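Local structure of GRAM domain-containing protein 1A (Mus musculus, 6GQF) at residues Q70-T75 with E191-H196; T95-I100 with S108-E113; L41-V46 with H195-E200. The protein carries cholesterol without vesicles from the plasma membrane to the endoplasmic reticulum, and the piece seen here is its sterol-binding VASt (ASTER) domain. All blocks are in the same frame, centred on the assembly; numbering follows the deposited sequence.

Contact 1: residues Q70-T75 with E191-H196. With HC3 (25-hydroxycholesterol), chain E.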
# COMPACT_ATOMS: atom_id res chain seq x y z
N GLN A 70 7.82 11.05 -2.78
CA GLN A 70 8.68 11.88 -3.60
C GLN A 70 9.84 11.05 -4.13
O GLN A 70 10.28 11.23 -5.27
CB GLN A 70 9.19 13.08 -2.79
CG GLN A 70 10.23 13.94 -3.50
CD GLN A 70 10.73 15.07 -2.63
OE1 GLN A 70 10.20 15.33 -1.55
NE2 GLN A 70 11.77 15.76 -3.10
N GLN A 71 10.32 10.12 -3.31
CA GLN A 71 11.49 9.31 -3.65
C GLN A 71 11.18 8.26 -4.72
O GLN A 71 12.03 7.96 -5.55
CB GLN A 71 12.03 8.64 -2.38
CG GLN A 71 13.33 7.86 -2.57
CD GLN A 71 13.88 7.32 -1.26
OE1 GLN A 71 13.53 7.80 -0.18
NE2 GLN A 71 14.75 6.32 -1.35
N ARG A 72 9.96 7.72 -4.71
CA ARG A 72 9.54 6.77 -5.74
C ARG A 72 8.88 7.49 -6.91
O ARG A 72 8.20 6.87 -7.73
CB ARG A 72 8.59 5.73 -5.16
CG ARG A 72 9.22 4.88 -4.10
CD ARG A 72 8.70 3.46 -4.13
NE ARG A 72 9.50 2.58 -4.98
CZ ARG A 72 9.07 1.95 -6.08
NH1 ARG A 72 7.82 2.08 -6.52
NH2 ARG A 72 9.91 1.17 -6.74
N LYS A 73 9.07 8.80 -6.96
CA LYS A 73 8.68 9.62 -8.10
C LYS A 73 7.17 9.67 -8.31
O LYS A 73 6.68 9.46 -9.42
CB LYS A 73 9.36 9.11 -9.38
CG LYS A 73 10.89 9.19 -9.35
CD LYS A 73 11.53 8.38 -10.48
CE LYS A 73 11.10 8.87 -11.87
NZ LYS A 73 11.72 8.06 -12.97
N PHE A 74 6.43 9.94 -7.24
CA PHE A 74 4.98 10.10 -7.32
C PHE A 74 4.62 11.58 -7.29
O PHE A 74 5.08 12.32 -6.42
CB PHE A 74 4.28 9.36 -6.18
CG PHE A 74 4.39 7.86 -6.27
CD1 PHE A 74 5.00 7.24 -7.35
CD2 PHE A 74 3.87 7.08 -5.26
CE1 PHE A 74 5.09 5.87 -7.41
CE2 PHE A 74 3.96 5.71 -5.32
CZ PHE A 74 4.57 5.10 -6.39
N THR A 75 3.80 12.00 -8.25
CA THR A 75 3.40 13.39 -8.37
C THR A 75 1.91 13.56 -8.10
O THR A 75 1.17 12.58 -8.04
CB THR A 75 3.74 13.95 -9.77
OG1 THR A 75 3.02 13.21 -10.77
CG2 THR A 75 5.23 13.84 -10.05
N GLU A 191 6.20 -5.55 -5.32
CA GLU A 191 7.36 -5.94 -4.53
C GLU A 191 8.40 -4.84 -4.52
O GLU A 191 9.02 -4.57 -3.49
CB GLU A 191 7.97 -7.23 -5.07
CG GLU A 191 7.12 -8.45 -4.80
CD GLU A 191 7.61 -9.67 -5.54
OE1 GLU A 191 8.50 -9.53 -6.40
OE2 GLU A 191 7.09 -10.78 -5.25
N ASP A 192 8.59 -4.21 -5.67
CA ASP A 192 9.58 -3.15 -5.79
C ASP A 192 9.21 -1.98 -4.89
O ASP A 192 10.08 -1.32 -4.33
CB ASP A 192 9.71 -2.69 -7.24
CG ASP A 192 10.80 -1.65 -7.43
OD1 ASP A 192 11.88 -1.80 -6.82
OD2 ASP A 192 10.57 -0.69 -8.18
N TYR A 193 7.91 -1.75 -4.76
CA TYR A 193 7.42 -0.64 -3.94
C TYR A 193 7.63 -0.92 -2.45
O TYR A 193 8.23 -0.12 -1.74
CB TYR A 193 5.93 -0.38 -4.21
CG TYR A 193 5.34 0.65 -3.28
CD1 TYR A 193 5.41 2.01 -3.57
CD2 TYR A 193 4.73 0.28 -2.09
CE1 TYR A 193 4.89 2.96 -2.71
CE2 TYR A 193 4.21 1.22 -1.23
CZ TYR A 193 4.29 2.56 -1.54
OH TYR A 193 3.76 3.50 -0.68
N PHE A 194 7.12 -2.06 -1.99
CA PHE A 194 7.13 -2.37 -0.56
C PHE A 194 8.52 -2.74 -0.05
O PHE A 194 8.84 -2.50 1.11
CB PHE A 194 6.14 -3.50 -0.27
CG PHE A 194 4.70 -3.05 -0.24
CD1 PHE A 194 4.21 -2.32 0.83
CD2 PHE A 194 3.85 -3.33 -1.30
CE1 PHE A 194 2.89 -1.90 0.85
CE2 PHE A 194 2.54 -2.91 -1.28
CZ PHE A 194 2.06 -2.19 -0.20
N HIS A 195 9.36 -3.31 -0.90
CA HIS A 195 10.72 -3.64 -0.49
C HIS A 195 11.50 -2.35 -0.25
O HIS A 195 12.30 -2.27 0.69
CB HIS A 195 11.40 -4.53 -1.53
CG HIS A 195 10.90 -5.94 -1.52
ND1 HIS A 195 11.04 -6.79 -2.60
CD2 HIS A 195 10.24 -6.65 -0.57
CE1 HIS A 195 10.50 -7.96 -2.31
NE2 HIS A 195 10.01 -7.90 -1.09
N HIS A 196 11.26 -1.34 -1.08
CA HIS A 196 11.86 -0.02 -0.87
C HIS A 196 11.25 0.67 0.35
O HIS A 196 11.91 1.45 1.03
CB HIS A 196 11.67 0.86 -2.11
CG HIS A 196 12.64 0.56 -3.21
ND1 HIS A 196 12.61 1.20 -4.43
CD2 HIS A 196 13.67 -0.32 -3.28
CE1 HIS A 196 13.57 0.74 -5.20
NE2 HIS A 196 14.23 -0.19 -4.53
C18 HC3 E . 2.06 -1.83 -9.94
C13 HC3 E . 0.77 -1.03 -10.14
C12 HC3 E . 1.16 0.33 -10.01
C11 HC3 E . 1.63 0.73 -8.50
C9 HC3 E . 0.60 0.35 -7.44
C10 HC3 E . 1.07 0.75 -5.93
C19 HC3 E . 2.52 0.38 -5.78
C1 HC3 E . 0.97 2.27 -5.76
C2 HC3 E . 1.32 2.70 -4.35
C3 HC3 E . 0.50 2.02 -3.31
O1 HC3 E . 0.96 2.38 -2.01
C4 HC3 E . 0.56 0.50 -3.44
C5 HC3 E . 0.28 0.07 -4.88
C6 HC3 E . -0.32 -1.44 -5.18
C7 HC3 E . -0.85 -1.67 -6.55
C8 HC3 E . 0.26 -1.13 -7.59
C14 HC3 E . -0.20 -1.42 -9.00
C15 HC3 E . -0.74 -2.89 -9.36
C16 HC3 E . -0.62 -2.93 -11.08
C17 HC3 E . 0.03 -1.60 -11.51
C20 HC3 E . 0.94 -1.67 -12.65
C21 HC3 E . 0.82 -0.32 -13.41
C22 HC3 E . 0.76 -2.87 -13.64
C23 HC3 E . 0.26 -2.53 -15.02
C24 HC3 E . -0.08 -3.85 -15.66
C25 HC3 E . -0.15 -3.71 -17.16
C26 HC3 E . -0.64 -5.03 -17.72
C27 HC3 E . -1.13 -2.61 -17.52
O2 HC3 E . 1.13 -3.42 -17.66
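Arg72 and Phe74 reach from the turn behind helix 63-71 to Asp192, Tyr193 and His196 on helix 176-202, the long C-terminal helix that packs against the curved antiparallel sheet of this VASt domain, a member of the helix-grip (Bet v 1-like) group. The turn is a Schellman motif: Lys73, with positive phi, lets Phe74 N bond back to Leu69 O.

The tight part is aromatic and buried. Phe74 CE2 meets Tyr193 CE1 at 3.9 Å with the two side chains oblique to each other, and Phe74 also lies nearly parallel to the Tyr96 ring on strand 90-99. Anti to its backbone N (chi1 174°), Tyr193 CG is set on the sterol side, where it and Tyr193 CB each lie 3.8 Å from the C19 methyl of 25-hydroxycholesterol. Sterol C2 sits over one ring face, displaced toward the rim. At the far end Tyr193 OH comes within 3.3 Å of the sterol O1 and is hydrogen-bonded to a glycerol, probably from the crystallisation liquor.

Toward solvent the contact becomes polar, and Arg72 and Asp192 are partly exposed. Arg72 CD still packs on Tyr193 CD1 at 3.6 Å, but the guanidinium stands 88° from the ring plane, so the two do not stack; Tyr193 CA lies over the guanidinium centre instead. Arg72 NH2 makes a salt bridge to Asp192 OD2. It joins one nitrogen to one oxygen between nearly perpendicular planes, and its modelled length is too short to be trusted at this resolution. His196, the exposed member of the group, lies at the guanidinium edge, where Arg72 NE gives a weak hydrogen bond of 3.4 Å to His196 ND1.

Contact 2: residues T95-I100 with S108-E113. With HC3 (25-hydroxycholesterol), chain E.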
# COMPACT_ATOMS: atom_id res chain seq x y z
N THR A 95 -4.71 9.99 -3.57
CA THR A 95 -4.56 9.93 -5.01
C THR A 95 -3.17 10.43 -5.38
O THR A 95 -2.62 11.30 -4.71
CB THR A 95 -5.63 10.76 -5.75
OG1 THR A 95 -5.42 10.65 -7.16
CG2 THR A 95 -5.58 12.22 -5.33
N TYR A 96 -2.60 9.85 -6.43
CA TYR A 96 -1.30 10.28 -6.91
C TYR A 96 -1.03 9.69 -8.28
O TYR A 96 -1.59 8.65 -8.64
CB TYR A 96 -0.19 9.89 -5.93
CG TYR A 96 -0.38 8.54 -5.30
CD1 TYR A 96 -0.23 7.37 -6.03
CD2 TYR A 96 -0.72 8.43 -3.96
CE1 TYR A 96 -0.41 6.13 -5.44
CE2 TYR A 96 -0.90 7.21 -3.36
CZ TYR A 96 -0.74 6.06 -4.11
OH TYR A 96 -0.92 4.83 -3.51
N THR A 97 -0.19 10.38 -9.04
CA THR A 97 0.24 9.93 -10.35
C THR A 97 1.55 9.17 -10.20
O THR A 97 2.43 9.58 -9.44
CB THR A 97 0.42 11.11 -11.31
OG1 THR A 97 -0.84 11.78 -11.47
CG2 THR A 97 0.94 10.64 -12.68
N ILE A 98 1.66 8.05 -10.91
CA ILE A 98 2.84 7.20 -10.83
C ILE A 98 3.48 7.04 -12.20
O ILE A 98 2.81 7.22 -13.22
CB ILE A 98 2.51 5.80 -10.26
CG1 ILE A 98 1.61 5.02 -11.23
CG2 ILE A 98 1.88 5.93 -8.87
CD1 ILE A 98 1.31 3.61 -10.78
N PRO A 99 4.77 6.69 -12.23
CA PRO A 99 5.45 6.33 -13.48
C PRO A 99 5.26 4.86 -13.84
O PRO A 99 5.19 4.02 -12.94
CB PRO A 99 6.92 6.63 -13.17
CG PRO A 99 7.03 6.44 -11.69
CD PRO A 99 5.71 6.83 -11.10
N ILE A 100 5.13 4.56 -15.13
CA ILE A 100 5.06 3.18 -15.62
C ILE A 100 6.32 2.90 -16.44
O ILE A 100 6.67 3.66 -17.34
CB ILE A 100 3.80 2.93 -16.49
CG1 ILE A 100 2.58 2.66 -15.60
CG2 ILE A 100 3.97 1.72 -17.40
CD1 ILE A 100 2.09 3.85 -14.82
N SER A 108 2.76 6.69 -17.63
CA SER A 108 2.29 7.18 -16.33
C SER A 108 0.83 6.77 -16.12
O SER A 108 0.15 6.33 -17.04
CB SER A 108 2.44 8.70 -16.23
OG SER A 108 1.69 9.36 -17.24
N ALA A 109 0.36 6.92 -14.88
CA ALA A 109 -1.01 6.54 -14.53
C ALA A 109 -1.43 7.16 -13.20
O ALA A 109 -0.59 7.50 -12.37
CB ALA A 109 -1.13 5.03 -14.45
N SER A 110 -2.74 7.30 -13.00
CA SER A 110 -3.28 7.82 -11.76
C SER A 110 -3.67 6.66 -10.85
O SER A 110 -4.03 5.59 -11.33
CB SER A 110 -4.50 8.72 -12.01
OG SER A 110 -4.13 9.90 -12.70
N VAL A 111 -3.59 6.89 -9.55
CA VAL A 111 -3.91 5.86 -8.56
C VAL A 111 -4.76 6.44 -7.45
O VAL A 111 -4.27 7.23 -6.65
CB VAL A 111 -2.64 5.25 -7.95
CG1 VAL A 111 -3.00 4.28 -6.82
CG2 VAL A 111 -1.82 4.56 -9.01
N VAL A 112 -6.02 6.04 -7.40
CA VAL A 112 -6.88 6.38 -6.27
C VAL A 112 -6.80 5.25 -5.26
O VAL A 112 -6.97 4.08 -5.63
CB VAL A 112 -8.32 6.60 -6.70
CG1 VAL A 112 -9.23 6.81 -5.49
CG2 VAL A 112 -8.40 7.78 -7.64
N GLU A 113 -6.55 5.59 -4.01
CA GLU A 113 -6.42 4.60 -2.94
C GLU A 113 -7.36 4.92 -1.79
O GLU A 113 -7.58 6.08 -1.46
CB GLU A 113 -4.97 4.55 -2.44
CG GLU A 113 -4.71 3.49 -1.37
CD GLU A 113 -3.26 3.47 -0.91
OE1 GLU A 113 -2.48 4.34 -1.34
OE2 GLU A 113 -2.91 2.58 -0.10
C18 HC3 E . 2.06 -1.83 -9.94
C13 HC3 E . 0.77 -1.03 -10.14
C12 HC3 E . 1.16 0.33 -10.01
C11 HC3 E . 1.63 0.73 -8.50
C9 HC3 E . 0.60 0.35 -7.44
C10 HC3 E . 1.07 0.75 -5.93
C19 HC3 E . 2.52 0.38 -5.78
C1 HC3 E . 0.97 2.27 -5.76
C2 HC3 E . 1.32 2.70 -4.35
C3 HC3 E . 0.50 2.02 -3.31
O1 HC3 E . 0.96 2.38 -2.01
C4 HC3 E . 0.56 0.50 -3.44
C5 HC3 E . 0.28 0.07 -4.88
C6 HC3 E . -0.32 -1.44 -5.18
C7 HC3 E . -0.85 -1.67 -6.55
C8 HC3 E . 0.26 -1.13 -7.59
C14 HC3 E . -0.20 -1.42 -9.00
C15 HC3 E . -0.74 -2.89 -9.36
C16 HC3 E . -0.62 -2.93 -11.08
C17 HC3 E . 0.03 -1.60 -11.51
C20 HC3 E . 0.94 -1.67 -12.65
C21 HC3 E . 0.82 -0.32 -13.41
C22 HC3 E . 0.76 -2.87 -13.64
C23 HC3 E . 0.26 -2.53 -15.02
C24 HC3 E . -0.08 -3.85 -15.66
C25 HC3 E . -0.15 -3.71 -17.16
C26 HC3 E . -0.64 -5.03 -17.72
C27 HC3 E . -1.13 -2.61 -17.52
O2 HC3 E . 1.13 -3.42 -17.66
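Tyr96 and Ile98 bond to Val111 and Ala109 through their backbones, in the antiparallel hairpin of strands 90-99 and 108-119 that forms part of the helix-grip sheet. The straightest of these bonds runs from Ile98 N to Ala109 O, 2.7 Å with an N-H...O angle of 169°, and Ala109 N returns one to Ile98 O. One rung further, Tyr96 N and O pair in the same way with Val111 O and N.

A side-chain bond of equal length joins the strands beyond the backbone ladder: Tyr96 OH donates to Glu113 OE1 at 2.7 Å, from above the carboxylate plane, with ring and carboxylate 87° apart. Glu113 OE2 bonds Ser131 and Gln115, a grip likely to fix the turn of the carboxylate and so the acceptor offered to Tyr96; OE1 also bonds a glycerol.

Around the Tyr96 ring the packing is mostly apolar, though Val111 O lies over one face, toward the rim. CG lies between the backbone N and the carbonyl carbon (chi1 38°), and from there the ring reaches the neighbouring strand, where CE1 touches Val111 CG1 at 3.5 Å. Val111 CG2 meets Ile98 CD1 from the other branch, and Ile100 CD1 closes on Ala109 CB. Tyr96 and Ile98 line the sterol pocket: Tyr96 OH lies 3.2 Å from sterol C3, and Ile98 CD1 lies 3.4 Å from C12.

Contact 3: residues L41-V46 with H195-E200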
# COMPACT_ATOMS: atom_id res chain seq x y z
N LEU A 41 3.16 -12.42 0.92
CA LEU A 41 3.61 -11.70 2.10
C LEU A 41 4.78 -10.81 1.71
O LEU A 41 5.89 -11.30 1.49
CB LEU A 41 4.02 -12.67 3.21
CG LEU A 41 4.56 -12.05 4.51
CD1 LEU A 41 3.48 -11.26 5.24
CD2 LEU A 41 5.13 -13.13 5.41
N LEU A 42 4.53 -9.51 1.61
CA LEU A 42 5.52 -8.58 1.06
C LEU A 42 6.53 -8.15 2.12
O LEU A 42 7.73 -8.12 1.87
CB LEU A 42 4.83 -7.35 0.46
CG LEU A 42 4.05 -7.53 -0.85
CD1 LEU A 42 4.94 -8.05 -1.96
CD2 LEU A 42 2.84 -8.44 -0.69
N ILE A 43 6.03 -7.81 3.30
CA ILE A 43 6.87 -7.32 4.39
C ILE A 43 6.58 -8.07 5.68
O ILE A 43 5.43 -8.39 5.98
CB ILE A 43 6.68 -5.81 4.62
CG1 ILE A 43 7.08 -5.03 3.37
CG2 ILE A 43 7.49 -5.34 5.83
CD1 ILE A 43 6.69 -3.56 3.42
N ASN A 44 7.64 -8.34 6.43
CA ASN A 44 7.53 -8.94 7.75
C ASN A 44 8.77 -8.59 8.56
O ASN A 44 9.66 -9.42 8.75
CB ASN A 44 7.34 -10.46 7.65
CG ASN A 44 7.03 -11.10 8.99
OD1 ASN A 44 6.54 -10.44 9.91
ND2 ASN A 44 7.32 -12.38 9.11
N SER A 45 8.83 -7.34 9.01
CA SER A 45 10.00 -6.82 9.70
C SER A 45 9.67 -6.37 11.12
O SER A 45 8.53 -6.04 11.43
CB SER A 45 10.58 -5.65 8.91
OG SER A 45 10.86 -6.05 7.58
N VAL A 46 10.69 -6.36 11.98
CA VAL A 46 10.55 -5.81 13.32
C VAL A 46 11.42 -4.56 13.42
O VAL A 46 12.60 -4.59 13.10
CB VAL A 46 10.96 -6.83 14.40
CG1 VAL A 46 10.86 -6.20 15.78
CG2 VAL A 46 10.07 -8.07 14.34
N HIS A 195 9.36 -3.31 -0.90
CA HIS A 195 10.72 -3.64 -0.49
C HIS A 195 11.50 -2.35 -0.25
O HIS A 195 12.30 -2.27 0.69
CB HIS A 195 11.40 -4.53 -1.53
CG HIS A 195 10.90 -5.94 -1.52
ND1 HIS A 195 11.04 -6.79 -2.60
CD2 HIS A 195 10.24 -6.65 -0.57
CE1 HIS A 195 10.50 -7.96 -2.31
NE2 HIS A 195 10.01 -7.90 -1.09
N HIS A 196 11.26 -1.34 -1.08
CA HIS A 196 11.86 -0.02 -0.87
C HIS A 196 11.25 0.67 0.35
O HIS A 196 11.91 1.45 1.03
CB HIS A 196 11.67 0.86 -2.11
CG HIS A 196 12.64 0.56 -3.21
ND1 HIS A 196 12.61 1.20 -4.43
CD2 HIS A 196 13.67 -0.32 -3.28
CE1 HIS A 196 13.57 0.74 -5.20
NE2 HIS A 196 14.23 -0.19 -4.53
N LEU A 197 9.98 0.39 0.61
CA LEU A 197 9.30 0.95 1.78
C LEU A 197 9.90 0.37 3.06
O LEU A 197 10.00 1.06 4.07
CB LEU A 197 7.80 0.68 1.72
CG LEU A 197 6.98 0.99 2.98
CD1 LEU A 197 6.99 2.49 3.31
CD2 LEU A 197 5.55 0.49 2.82
N ASP A 198 10.28 -0.90 3.00
CA ASP A 198 10.87 -1.59 4.15
C ASP A 198 12.26 -1.05 4.44
O ASP A 198 12.65 -0.90 5.59
CB ASP A 198 10.92 -3.10 3.89
CG ASP A 198 11.39 -3.88 5.10
OD1 ASP A 198 11.00 -3.53 6.23
OD2 ASP A 198 12.14 -4.86 4.91
N ARG A 199 13.00 -0.74 3.37
CA ARG A 199 14.36 -0.23 3.50
C ARG A 199 14.39 1.19 4.07
O ARG A 199 15.29 1.55 4.82
CB ARG A 199 15.06 -0.26 2.14
CG ARG A 199 16.37 0.51 2.10
CD ARG A 199 17.14 0.25 0.81
NE ARG A 199 17.89 -1.00 0.84
CZ ARG A 199 18.72 -1.40 -0.12
NH1 ARG A 199 18.92 -0.64 -1.19
NH2 ARG A 199 19.36 -2.56 -0.00
N GLU A 200 13.40 2.00 3.72
CA GLU A 200 13.36 3.40 4.16
C GLU A 200 12.96 3.52 5.62
O GLU A 200 13.37 4.46 6.31
CB GLU A 200 12.41 4.21 3.28
CG GLU A 200 12.97 4.52 1.89
CD GLU A 200 14.24 5.35 1.95
OE1 GLU A 200 14.29 6.30 2.76
OE2 GLU A 200 15.18 5.04 1.19
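Strand 41-46 and helix 195-200 face each other through Ile43 and Asp198, whose CA atoms are 7.0 Å apart. The two segments run almost the same way, their axes 14° apart and 8.6 Å distant at the closest. Within the strand, Leu42 and Ile43 both face Val164 in a classic beta bulge.

The one hydrogen bond between the segments is from Ser45 OG to Asp198 OD1, 2.9 Å long, reaching the oxygen on its syn side but 31° out of the carboxylate plane. With CG anti to its backbone N (chi1 -174°), Asp198 sets that atom on the Ser45 side. The Ile43 and Asp198 side chains pass alongside one another, pointing opposite ways, with Ile43 CG2 4.0 Å from Asp198 OD1, while Ile43 CD1 reaches the helix's apolar side at Leu197 CD2. An alanine in place of Asp198 would probably leave Ser45 OG without its acceptor and open a gap beside Ile43 CG2. Toward the N-terminal end of the helix segment, the His195 ring edge lies near Leu42 O, with NE2 at 3.7 Å.

Here the outermost strand, 40-47, meets the long C-terminal helix that the curved antiparallel sheet wraps round, the helix-on-sheet packing of the helix-grip fold.

How the contacts relate
Contacts 1 and 3 share helix 176-202, overlapping at His195 and His196, and their centres lie about 12 Å apart; Gln71 NE2 to Glu200 OE2 ties the first segment of contact 1 to the helix of contact 3. The centre of contact 2 is also about 12 Å from that of contact 1, and the two touch where Thr75 pairs with Thr97 and Phe74 packs on Ile98. Contacts 2 and 3, centres about 21 Å apart, reach the same sheet on opposite sides of the chain's centre. Along the chain the order is 41-46, 70-75, 95-100, 108-113, then the helix, which returns to close contacts 1 and 3. Contacts 1 and 2 together line part of the sterol pocket.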